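Local coordinates for DUF5751 domain-containing protein (Sulfolobus tokodaii, PDB 2RBG) that is of unknown function but folds into a parallel alpha/beta sandwich with a Rossmann-like strand order and sits in a two-chain assembly, at residues N19-I24 with T51-A56; N39-I44 with D76-N81. All coordinates share one frame; numbering follows the deposited sequence.

Contact 1: residues N19-I24 with T51-A56; sequences NYFRKI and TLIREA
The two branches of Ile53 spread over one face of the Phe21 ring, and this is where the contact is tight. CD1 of Ile53 lies 3.8 Å from the centroid of the Phe21 ring and 23° off its normal, a CH-pi contact displaced toward the CD2-CE2 side. CG2 of Ile53 covers the other rim, 3.5 Å from CD1 of Phe21. With chi1 at 66°, Ile53 holds CG1 between its backbone N and carbonyl carbon, and both methyl groups can then reach the ring. On the opposite face Ile24 CD1 rests above the ring centre, so the phenyl is clamped between two isoleucines. Ile53 marks the break between helices 46-52 and 54-59, and it packs this joint against helix 17-31; the joint and helix 17-31 belong to the same helical layer, on one side of a parallel, Rossmann-like sheet. With an alanine at Phe21 a gap would probably open between Ile53 and Ile24, and both methyl groups of Ile53 would be left without the ring they cover. Packing thins toward Ala56, whose CB stands 4.0 Å from CB of Phe21. Farther out, the exposed Arg22 and Glu55 carry opposite charges but do not pair: NH2 of Arg22 stays 7.0 Å from OE2 of Glu55.

Contact 2: residues N39-I44 with D76-N81; sequences NVFTEI and DIFLKN
Phe41 drives the edge of its ring into the face of Phe78 in a T-shaped stack, the planes 85° apart and the centroids 5.2 Å from each other. The leading atom is CZ of Phe41, which comes within 3.7 Å of CD2 of Phe78 and sits toward the rim of that face. Phe78 presents the face by swinging CG anti to its backbone N (chi1 156°), which carries the ring off helix 75-82 toward the strand.

The second kind of contact is polar against aromatic. The Asn39 amide crosses Phe78 with its plane 60° from the ring plane; OD1 of Asn39 is 3.5 Å from CD1 of Phe78, and CG of Asn39 is 3.6 Å from CE1 of Phe78. No hydrogen bond joins the two segments. The buried OD1 instead accepts one from NE1 of Trp70, which probably helps fix the amide's rotation beside the ring.

A side-chain-to-backbone hydrogen bond follows just past the strand, within 39-44: OG1 of Thr42 accepts from N of Ile44 at 3.1 Å, closing an ST turn.

Asn39 and Phe41 emerge on the same side of strand 35-41, with Val40 turned to the other. Trp70 of the neighbouring strand 64-70 meets both phenylalanine rings, while Leu9 of strand 6-11, on the strand's other flank, touches Asn39 and Phe78, so helix 75-82 packs through its side chains on all three strands.

In the fold
Both contacts are buried, yet they lie on opposite sides of the sheet. Contact 1 joins helix to helix within one outer layer, whereas contact 2 ties a helix of the other layer directly to strand 35-41. That strand mediates between them: its Val40 points the other way from its contact 2 neighbours, and CG2 of Val40 packs 4.1 Å from CZ of Phe21. Leu52 and Ile44 add a second apolar touch. The chemistry differs accordingly, aliphatic groups over an aromatic ring between the helices, but ring against ring with a buried amide against the sheet. Toward the surface, Lys23 of 19-24 reaches out of this chain altogether, its NZ forming a salt bridge with Asp76 of the second subunit.

Contact 1: residues N19-I24 with T51-A56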
ATOM      1  N   ASN A  19       8.880 -11.777   7.367  1.00 16.87           N
ATOM      2  CA  ASN A  19       8.031 -10.595   7.482  1.00 15.97           C
ATOM      3  C   ASN A  19       6.891 -10.579   6.469  1.00 15.31           C
ATOM      4  O   ASN A  19       5.753 -10.251   6.813  1.00 13.61           O
ATOM      5  CB  ASN A  19       8.858  -9.314   7.327  1.00 19.94           C
ATOM      6  CG  ASN A  19       9.861  -9.126   8.448  1.00 26.59           C
ATOM      7  OD1 ASN A  19       9.553  -9.348   9.618  1.00 28.74           O
ATOM      8  ND2 ASN A  19      11.068  -8.696   8.095  1.00 31.96           N
ATOM      9  N   TYR A  20       7.188 -10.928   5.221  1.00  9.62           N
ATOM     10  CA  TYR A  20       6.150 -10.927   4.198  1.00  8.42           C
ATOM     11  C   TYR A  20       5.089 -12.006   4.372  1.00 10.15           C
ATOM     12  O   TYR A  20       3.926 -11.770   4.065  1.00  8.97           O
ATOM     13  CB  TYR A  20       6.754 -11.035   2.796  1.00  8.90           C
ATOM     14  CG  TYR A  20       7.164  -9.702   2.203  1.00 11.47           C
ATOM     15  CD1 TYR A  20       8.242  -8.986   2.722  1.00 11.36           C
ATOM     16  CD2 TYR A  20       6.480  -9.164   1.112  1.00  9.86           C
ATOM     17  CE1 TYR A  20       8.634  -7.770   2.163  1.00 10.09           C
ATOM     18  CE2 TYR A  20       6.862  -7.950   0.544  1.00 11.95           C
ATOM     19  CZ  TYR A  20       7.946  -7.260   1.077  1.00 10.22           C
ATOM     20  OH  TYR A  20       8.354  -6.075   0.504  1.00 12.19           O
ATOM     21  N   PHE A  21       5.467 -13.188   4.851  1.00 10.83           N
ATOM     22  CA  PHE A  21       4.454 -14.220   5.027  1.00 10.37           C
ATOM     23  C   PHE A  21       3.486 -13.851   6.140  1.00  9.86           C
ATOM     24  O   PHE A  21       2.348 -14.323   6.170  1.00 10.68           O
ATOM     25  CB  PHE A  21       5.089 -15.589   5.274  1.00 10.02           C
ATOM     26  CG  PHE A  21       5.263 -16.389   4.015  1.00  9.94           C
ATOM     27  CD1 PHE A  21       6.281 -16.082   3.118  1.00 10.87           C
ATOM     28  CD2 PHE A  21       4.352 -17.386   3.680  1.00 11.58           C
ATOM     29  CE1 PHE A  21       6.387 -16.753   1.899  1.00 10.52           C
ATOM     30  CE2 PHE A  21       4.447 -18.068   2.459  1.00 12.43           C
ATOM     31  CZ  PHE A  21       5.466 -17.748   1.568  1.00 11.64           C
ATOM     32  N   ARG A  22       3.934 -12.994   7.048  1.00 10.63           N
ATOM     33  CA  ARG A  22       3.065 -12.542   8.120  1.00 12.46           C
ATOM     34  C   ARG A  22       1.983 -11.686   7.454  1.00 12.16           C
ATOM     35  O   ARG A  22       0.812 -11.742   7.828  1.00 12.50           O
ATOM     36  CB  ARG A  22       3.859 -11.719   9.140  1.00 12.81           C
ATOM     37  CG  ARG A  22       3.019 -11.203  10.300  1.00 17.97           C
ATOM     38  CD  ARG A  22       3.854 -10.466  11.345  1.00 15.56           C
ATOM     39  NE  ARG A  22       4.683 -11.358  12.157  1.00 15.48           N
ATOM     40  CZ  ARG A  22       5.360 -10.959  13.231  1.00 17.00           C
ATOM     41  NH1 ARG A  22       5.303  -9.689  13.615  1.00 13.10           N
ATOM     42  NH2 ARG A  22       6.090 -11.823  13.927  1.00 16.86           N
ATOM     43  N   LYS A  23       2.381 -10.907   6.451  1.00  9.11           N
ATOM     44  CA  LYS A  23       1.439 -10.057   5.726  1.00  8.13           C
ATOM     45  C   LYS A  23       0.466 -10.907   4.915  1.00  8.65           C
ATOM     46  O   LYS A  23      -0.735 -10.648   4.891  1.00 11.79           O
ATOM     47  CB  LYS A  23       2.177  -9.117   4.768  1.00 10.36           C
ATOM     48  CG  LYS A  23       3.034  -8.048   5.428  1.00 10.87           C
ATOM     49  CD  LYS A  23       3.615  -7.108   4.370  1.00 14.62           C
ATOM     50  CE  LYS A  23       4.301  -5.912   5.002  1.00 23.04           C
ATOM     51  NZ  LYS A  23       3.338  -5.084   5.784  1.00 16.09           N
ATOM     52  N   ILE A  24       0.995 -11.923   4.241  1.00  7.43           N
ATOM     53  CA  ILE A  24       0.166 -12.794   3.423  1.00  6.12           C
ATOM     54  C   ILE A  24      -1.042 -13.330   4.181  1.00  8.47           C
ATOM     55  O   ILE A  24      -2.169 -13.236   3.706  1.00  9.39           O
ATOM     56  CB  ILE A  24       0.987 -13.984   2.878  1.00  6.49           C
ATOM     57  CG1 ILE A  24       1.986 -13.472   1.835  1.00  5.04           C
ATOM     58  CG2 ILE A  24       0.054 -15.039   2.270  1.00  7.14           C
ATOM     59  CD1 ILE A  24       2.974 -14.515   1.355  1.00  5.89           C
ATOM     60  N   THR A  51      11.143 -23.718   6.566  1.00 16.58           N
ATOM     61  CA  THR A  51      11.829 -23.534   7.837  1.00 13.61           C
ATOM     62  C   THR A  51      11.752 -22.060   8.235  1.00 13.20           C
ATOM     63  O   THR A  51      11.458 -21.733   9.385  1.00 14.98           O
ATOM     64  CB  THR A  51      13.302 -23.967   7.733  1.00 16.56           C
ATOM     65  OG1 THR A  51      13.359 -25.385   7.528  1.00 19.12           O
ATOM     66  CG2 THR A  51      14.066 -23.606   9.001  1.00 17.52           C
ATOM     67  N   LEU A  52      12.000 -21.172   7.277  1.00 13.91           N
ATOM     68  CA  LEU A  52      11.950 -19.737   7.540  1.00 13.78           C
ATOM     69  C   LEU A  52      10.561 -19.236   7.930  1.00 16.52           C
ATOM     70  O   LEU A  52      10.428 -18.384   8.809  1.00 20.03           O
ATOM     71  CB  LEU A  52      12.431 -18.952   6.315  1.00 15.00           C
ATOM     72  CG  LEU A  52      13.918 -19.012   5.963  1.00 18.12           C
ATOM     73  CD1 LEU A  52      14.170 -18.237   4.677  1.00 19.35           C
ATOM     74  CD2 LEU A  52      14.737 -18.432   7.106  1.00 20.14           C
ATOM     75  N   ILE A  53       9.526 -19.757   7.283  1.00 13.70           N
ATOM     76  CA  ILE A  53       8.167 -19.306   7.573  1.00 15.34           C
ATOM     77  C   ILE A  53       7.381 -20.229   8.496  1.00 16.08           C
ATOM     78  O   ILE A  53       6.160 -20.112   8.600  1.00 12.68           O
ATOM     79  CB  ILE A  53       7.359 -19.118   6.272  1.00 13.70           C
ATOM     80  CG1 ILE A  53       7.138 -20.468   5.588  1.00 12.89           C
ATOM     81  CG2 ILE A  53       8.093 -18.166   5.338  1.00 15.48           C
ATOM     82  CD1 ILE A  53       6.243 -20.396   4.370  1.00 17.37           C
ATOM     83  N   ARG A  54       8.080 -21.134   9.173  1.00 14.93           N
ATOM     84  CA  ARG A  54       7.430 -22.075  10.081  1.00 17.46           C
ATOM     85  C   ARG A  54       6.445 -21.400  11.032  1.00 15.05           C
ATOM     86  O   ARG A  54       5.317 -21.862  11.192  1.00 13.17           O
ATOM     87  CB  ARG A  54       8.475 -22.833  10.905  1.00 21.33           C
ATOM     88  CG  ARG A  54       7.871 -23.854  11.861  1.00 27.86           C
ATOM     89  CD  ARG A  54       8.914 -24.448  12.798  1.00 38.40           C
ATOM     90  NE  ARG A  54       9.556 -23.427  13.624  1.00 45.55           N
ATOM     91  CZ  ARG A  54      10.796 -22.984  13.440  1.00 48.28           C
ATOM     92  NH1 ARG A  54      11.294 -22.050  14.240  1.00 49.43           N
ATOM     93  NH2 ARG A  54      11.545 -23.483  12.464  1.00 44.89           N
ATOM     94  N   GLU A  55       6.876 -20.310  11.662  1.00 14.40           N
ATOM     95  CA  GLU A  55       6.027 -19.588  12.608  1.00 18.96           C
ATOM     96  C   GLU A  55       4.755 -19.057  11.956  1.00 15.03           C
ATOM     97  O   GLU A  55       3.669 -19.142  12.532  1.00 13.65           O
ATOM     98  CB  GLU A  55       6.810 -18.432  13.240  1.00 20.18           C
ATOM     99  CG  GLU A  55       6.047 -17.663  14.307  1.00 27.21           C
ATOM    100  CD  GLU A  55       5.513 -18.561  15.409  1.00 30.48           C
ATOM    101  OE1 GLU A  55       6.229 -19.502  15.812  1.00 32.00           O
ATOM    102  OE2 GLU A  55       4.381 -18.317  15.880  1.00 30.82           O
ATOM    103  N   ALA A  56       4.886 -18.511  10.753  1.00 15.12           N
ATOM    104  CA  ALA A  56       3.726 -17.980  10.046  1.00 13.23           C
ATOM    105  C   ALA A  56       2.741 -19.103   9.742  1.00 12.47           C
ATOM    106  O   ALA A  56       1.533 -18.934   9.877  1.00 12.54           O
ATOM    107  CB  ALA A  56       4.164 -17.299   8.755  1.00 12.68           C
TER

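Contact 2: residues N39-I44 with D76-N81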
ATOM      1  N   ASN A  39       2.387 -18.787  -4.617  1.00  6.80           N
ATOM      2  CA  ASN A  39       3.422 -18.991  -5.623  1.00  8.56           C
ATOM      3  C   ASN A  39       4.596 -18.080  -5.324  1.00  8.17           C
ATOM      4  O   ASN A  39       4.480 -16.855  -5.386  1.00 12.28           O
ATOM      5  CB  ASN A  39       2.848 -18.703  -7.007  1.00  6.67           C
ATOM      6  CG  ASN A  39       1.809 -19.722  -7.413  1.00 11.85           C
ATOM      7  OD1 ASN A  39       2.135 -20.774  -7.965  1.00 10.25           O
ATOM      8  ND2 ASN A  39       0.551 -19.431  -7.117  1.00 11.82           N
ATOM      9  N   VAL A  40       5.727 -18.695  -5.006  1.00  9.81           N
ATOM     10  CA  VAL A  40       6.933 -17.974  -4.646  1.00 10.60           C
ATOM     11  C   VAL A  40       7.987 -18.066  -5.738  1.00 11.33           C
ATOM     12  O   VAL A  40       8.387 -19.158  -6.134  1.00 13.32           O
ATOM     13  CB  VAL A  40       7.525 -18.542  -3.343  1.00 10.53           C
ATOM     14  CG1 VAL A  40       8.649 -17.647  -2.842  1.00  9.46           C
ATOM     15  CG2 VAL A  40       6.429 -18.691  -2.299  1.00 10.11           C
ATOM     16  N   PHE A  41       8.433 -16.912  -6.217  1.00 10.47           N
ATOM     17  CA  PHE A  41       9.450 -16.857  -7.257  1.00 10.56           C
ATOM     18  C   PHE A  41      10.766 -16.598  -6.540  1.00 14.51           C
ATOM     19  O   PHE A  41      11.072 -15.473  -6.149  1.00 12.82           O
ATOM     20  CB  PHE A  41       9.074 -15.753  -8.241  1.00 11.18           C
ATOM     21  CG  PHE A  41       7.736 -15.981  -8.883  1.00 13.39           C
ATOM     22  CD1 PHE A  41       7.608 -16.849  -9.966  1.00 11.41           C
ATOM     23  CD2 PHE A  41       6.586 -15.408  -8.344  1.00 13.82           C
ATOM     24  CE1 PHE A  41       6.356 -17.148 -10.498  1.00 12.58           C
ATOM     25  CE2 PHE A  41       5.328 -15.700  -8.870  1.00 16.09           C
ATOM     26  CZ  PHE A  41       5.214 -16.575  -9.950  1.00 13.07           C
ATOM     27  N   THR A  42      11.527 -17.674  -6.357  1.00 15.02           N
ATOM     28  CA  THR A  42      12.784 -17.614  -5.627  1.00 14.54           C
ATOM     29  C   THR A  42      13.717 -18.733  -6.076  1.00 15.87           C
ATOM     30  O   THR A  42      13.305 -19.649  -6.780  1.00 14.97           O
ATOM     31  CB  THR A  42      12.502 -17.784  -4.115  1.00 16.35           C
ATOM     32  OG1 THR A  42      13.726 -17.748  -3.377  1.00 16.32           O
ATOM     33  CG2 THR A  42      11.800 -19.115  -3.861  1.00 15.89           C
ATOM     34  N   GLU A  43      14.976 -18.652  -5.657  1.00 18.33           N
ATOM     35  CA  GLU A  43      15.962 -19.674  -5.996  1.00 22.06           C
ATOM     36  C   GLU A  43      16.161 -20.600  -4.798  1.00 23.02           C
ATOM     37  O   GLU A  43      16.894 -21.586  -4.873  1.00 22.29           O
ATOM     38  CB  GLU A  43      17.296 -19.023  -6.375  1.00 21.32           C
ATOM     39  CG  GLU A  43      17.221 -18.098  -7.582  1.00 26.43           C
ATOM     40  CD  GLU A  43      16.696 -18.795  -8.825  1.00 31.13           C
ATOM     41  OE1 GLU A  43      17.227 -19.872  -9.168  1.00 33.47           O
ATOM     42  OE2 GLU A  43      15.756 -18.266  -9.459  1.00 32.35           O
ATOM     43  N   ILE A  44      15.492 -20.277  -3.696  1.00 23.91           N
ATOM     44  CA  ILE A  44      15.589 -21.059  -2.468  1.00 26.52           C
ATOM     45  C   ILE A  44      14.815 -22.377  -2.588  1.00 27.74           C
ATOM     46  O   ILE A  44      13.887 -22.485  -3.389  1.00 24.73           O
ATOM     47  CB  ILE A  44      15.045 -20.232  -1.276  1.00 28.12           C
ATOM     48  CG1 ILE A  44      15.802 -20.584   0.002  1.00 28.57           C
ATOM     49  CG2 ILE A  44      13.551 -20.473  -1.103  1.00 24.21           C
ATOM     50  CD1 ILE A  44      15.459 -19.676   1.168  1.00 31.00           C
ATOM     51  N   ASP A  76       6.979 -19.384 -16.930  1.00  9.91           N
ATOM     52  CA  ASP A  76       6.088 -19.893 -17.966  1.00 12.34           C
ATOM     53  C   ASP A  76       5.283 -21.109 -17.502  1.00  9.21           C
ATOM     54  O   ASP A  76       4.137 -21.287 -17.913  1.00  9.36           O
ATOM     55  CB  ASP A  76       6.866 -20.203 -19.259  1.00 14.04           C
ATOM     56  CG  ASP A  76       7.976 -21.227 -19.071  1.00 17.54           C
ATOM     57  OD1 ASP A  76       8.300 -21.601 -17.924  1.00 13.26           O
ATOM     58  OD2 ASP A  76       8.540 -21.653 -20.102  1.00 15.98           O
ATOM     59  N   ILE A  77       5.868 -21.935 -16.637  1.00  7.60           N
ATOM     60  CA  ILE A  77       5.161 -23.108 -16.125  1.00  8.71           C
ATOM     61  C   ILE A  77       4.060 -22.618 -15.181  1.00  9.62           C
ATOM     62  O   ILE A  77       2.937 -23.123 -15.195  1.00  8.90           O
ATOM     63  CB  ILE A  77       6.108 -24.052 -15.351  1.00 10.93           C
ATOM     64  CG1 ILE A  77       7.241 -24.528 -16.268  1.00 10.71           C
ATOM     65  CG2 ILE A  77       5.328 -25.253 -14.827  1.00 10.85           C
ATOM     66  CD1 ILE A  77       8.330 -25.298 -15.547  1.00 12.30           C
ATOM     67  N   PHE A  78       4.395 -21.628 -14.360  1.00  7.81           N
ATOM     68  CA  PHE A  78       3.425 -21.053 -13.439  1.00  8.65           C
ATOM     69  C   PHE A  78       2.204 -20.538 -14.200  1.00 11.53           C
ATOM     70  O   PHE A  78       1.064 -20.846 -13.854  1.00 11.69           O
ATOM     71  CB  PHE A  78       4.055 -19.900 -12.656  1.00  8.63           C
ATOM     72  CG  PHE A  78       3.050 -18.913 -12.137  1.00 10.37           C
ATOM     73  CD1 PHE A  78       2.177 -19.260 -11.112  1.00 13.42           C
ATOM     74  CD2 PHE A  78       2.939 -17.654 -12.720  1.00 11.53           C
ATOM     75  CE1 PHE A  78       1.200 -18.365 -10.678  1.00 15.39           C
ATOM     76  CE2 PHE A  78       1.964 -16.753 -12.292  1.00 11.81           C
ATOM     77  CZ  PHE A  78       1.095 -17.112 -11.270  1.00 14.87           C
ATOM     78  N   LEU A  79       2.452 -19.745 -15.236  1.00 10.16           N
ATOM     79  CA  LEU A  79       1.368 -19.181 -16.027  1.00  9.69           C
ATOM     80  C   LEU A  79       0.536 -20.249 -16.728  1.00 10.98           C
ATOM     81  O   LEU A  79      -0.683 -20.114 -16.835  1.00 10.05           O
ATOM     82  CB  LEU A  79       1.927 -18.181 -17.040  1.00 11.59           C
ATOM     83  CG  LEU A  79       2.435 -16.883 -16.402  1.00  9.25           C
ATOM     84  CD1 LEU A  79       3.270 -16.092 -17.397  1.00 13.42           C
ATOM     85  CD2 LEU A  79       1.245 -16.065 -15.923  1.00 12.07           C
ATOM     86  N   LYS A  80       1.183 -21.312 -17.198  1.00 10.41           N
ATOM     87  CA  LYS A  80       0.452 -22.385 -17.869  1.00 10.15           C
ATOM     88  C   LYS A  80      -0.433 -23.115 -16.861  1.00 10.76           C
ATOM     89  O   LYS A  80      -1.614 -23.351 -17.114  1.00 10.37           O
ATOM     90  CB  LYS A  80       1.417 -23.376 -18.526  1.00 12.27           C
ATOM     91  CG  LYS A  80       0.719 -24.521 -19.260  1.00 16.44           C
ATOM     92  CD  LYS A  80      -0.198 -24.001 -20.358  1.00 20.17           C
ATOM     93  CE  LYS A  80      -0.968 -25.133 -21.027  1.00 24.66           C
ATOM     94  NZ  LYS A  80      -1.840 -24.632 -22.133  1.00 25.43           N
ATOM     95  N   ASN A  81       0.142 -23.469 -15.716  1.00  8.82           N
ATOM     96  CA  ASN A  81      -0.602 -24.165 -14.675  1.00  9.52           C
ATOM     97  C   ASN A  81      -1.768 -23.323 -14.166  1.00  9.21           C
ATOM     98  O   ASN A  81      -2.788 -23.859 -13.734  1.00  8.16           O
ATOM     99  CB  ASN A  81       0.320 -24.510 -13.503  1.00  6.26           C
ATOM    100  CG  ASN A  81       1.303 -25.622 -13.837  1.00  9.62           C
ATOM    101  OD1 ASN A  81       1.351 -26.110 -14.967  1.00  9.19           O
ATOM    102  ND2 ASN A  81       2.093 -26.026 -12.848  1.00  6.70           N
TER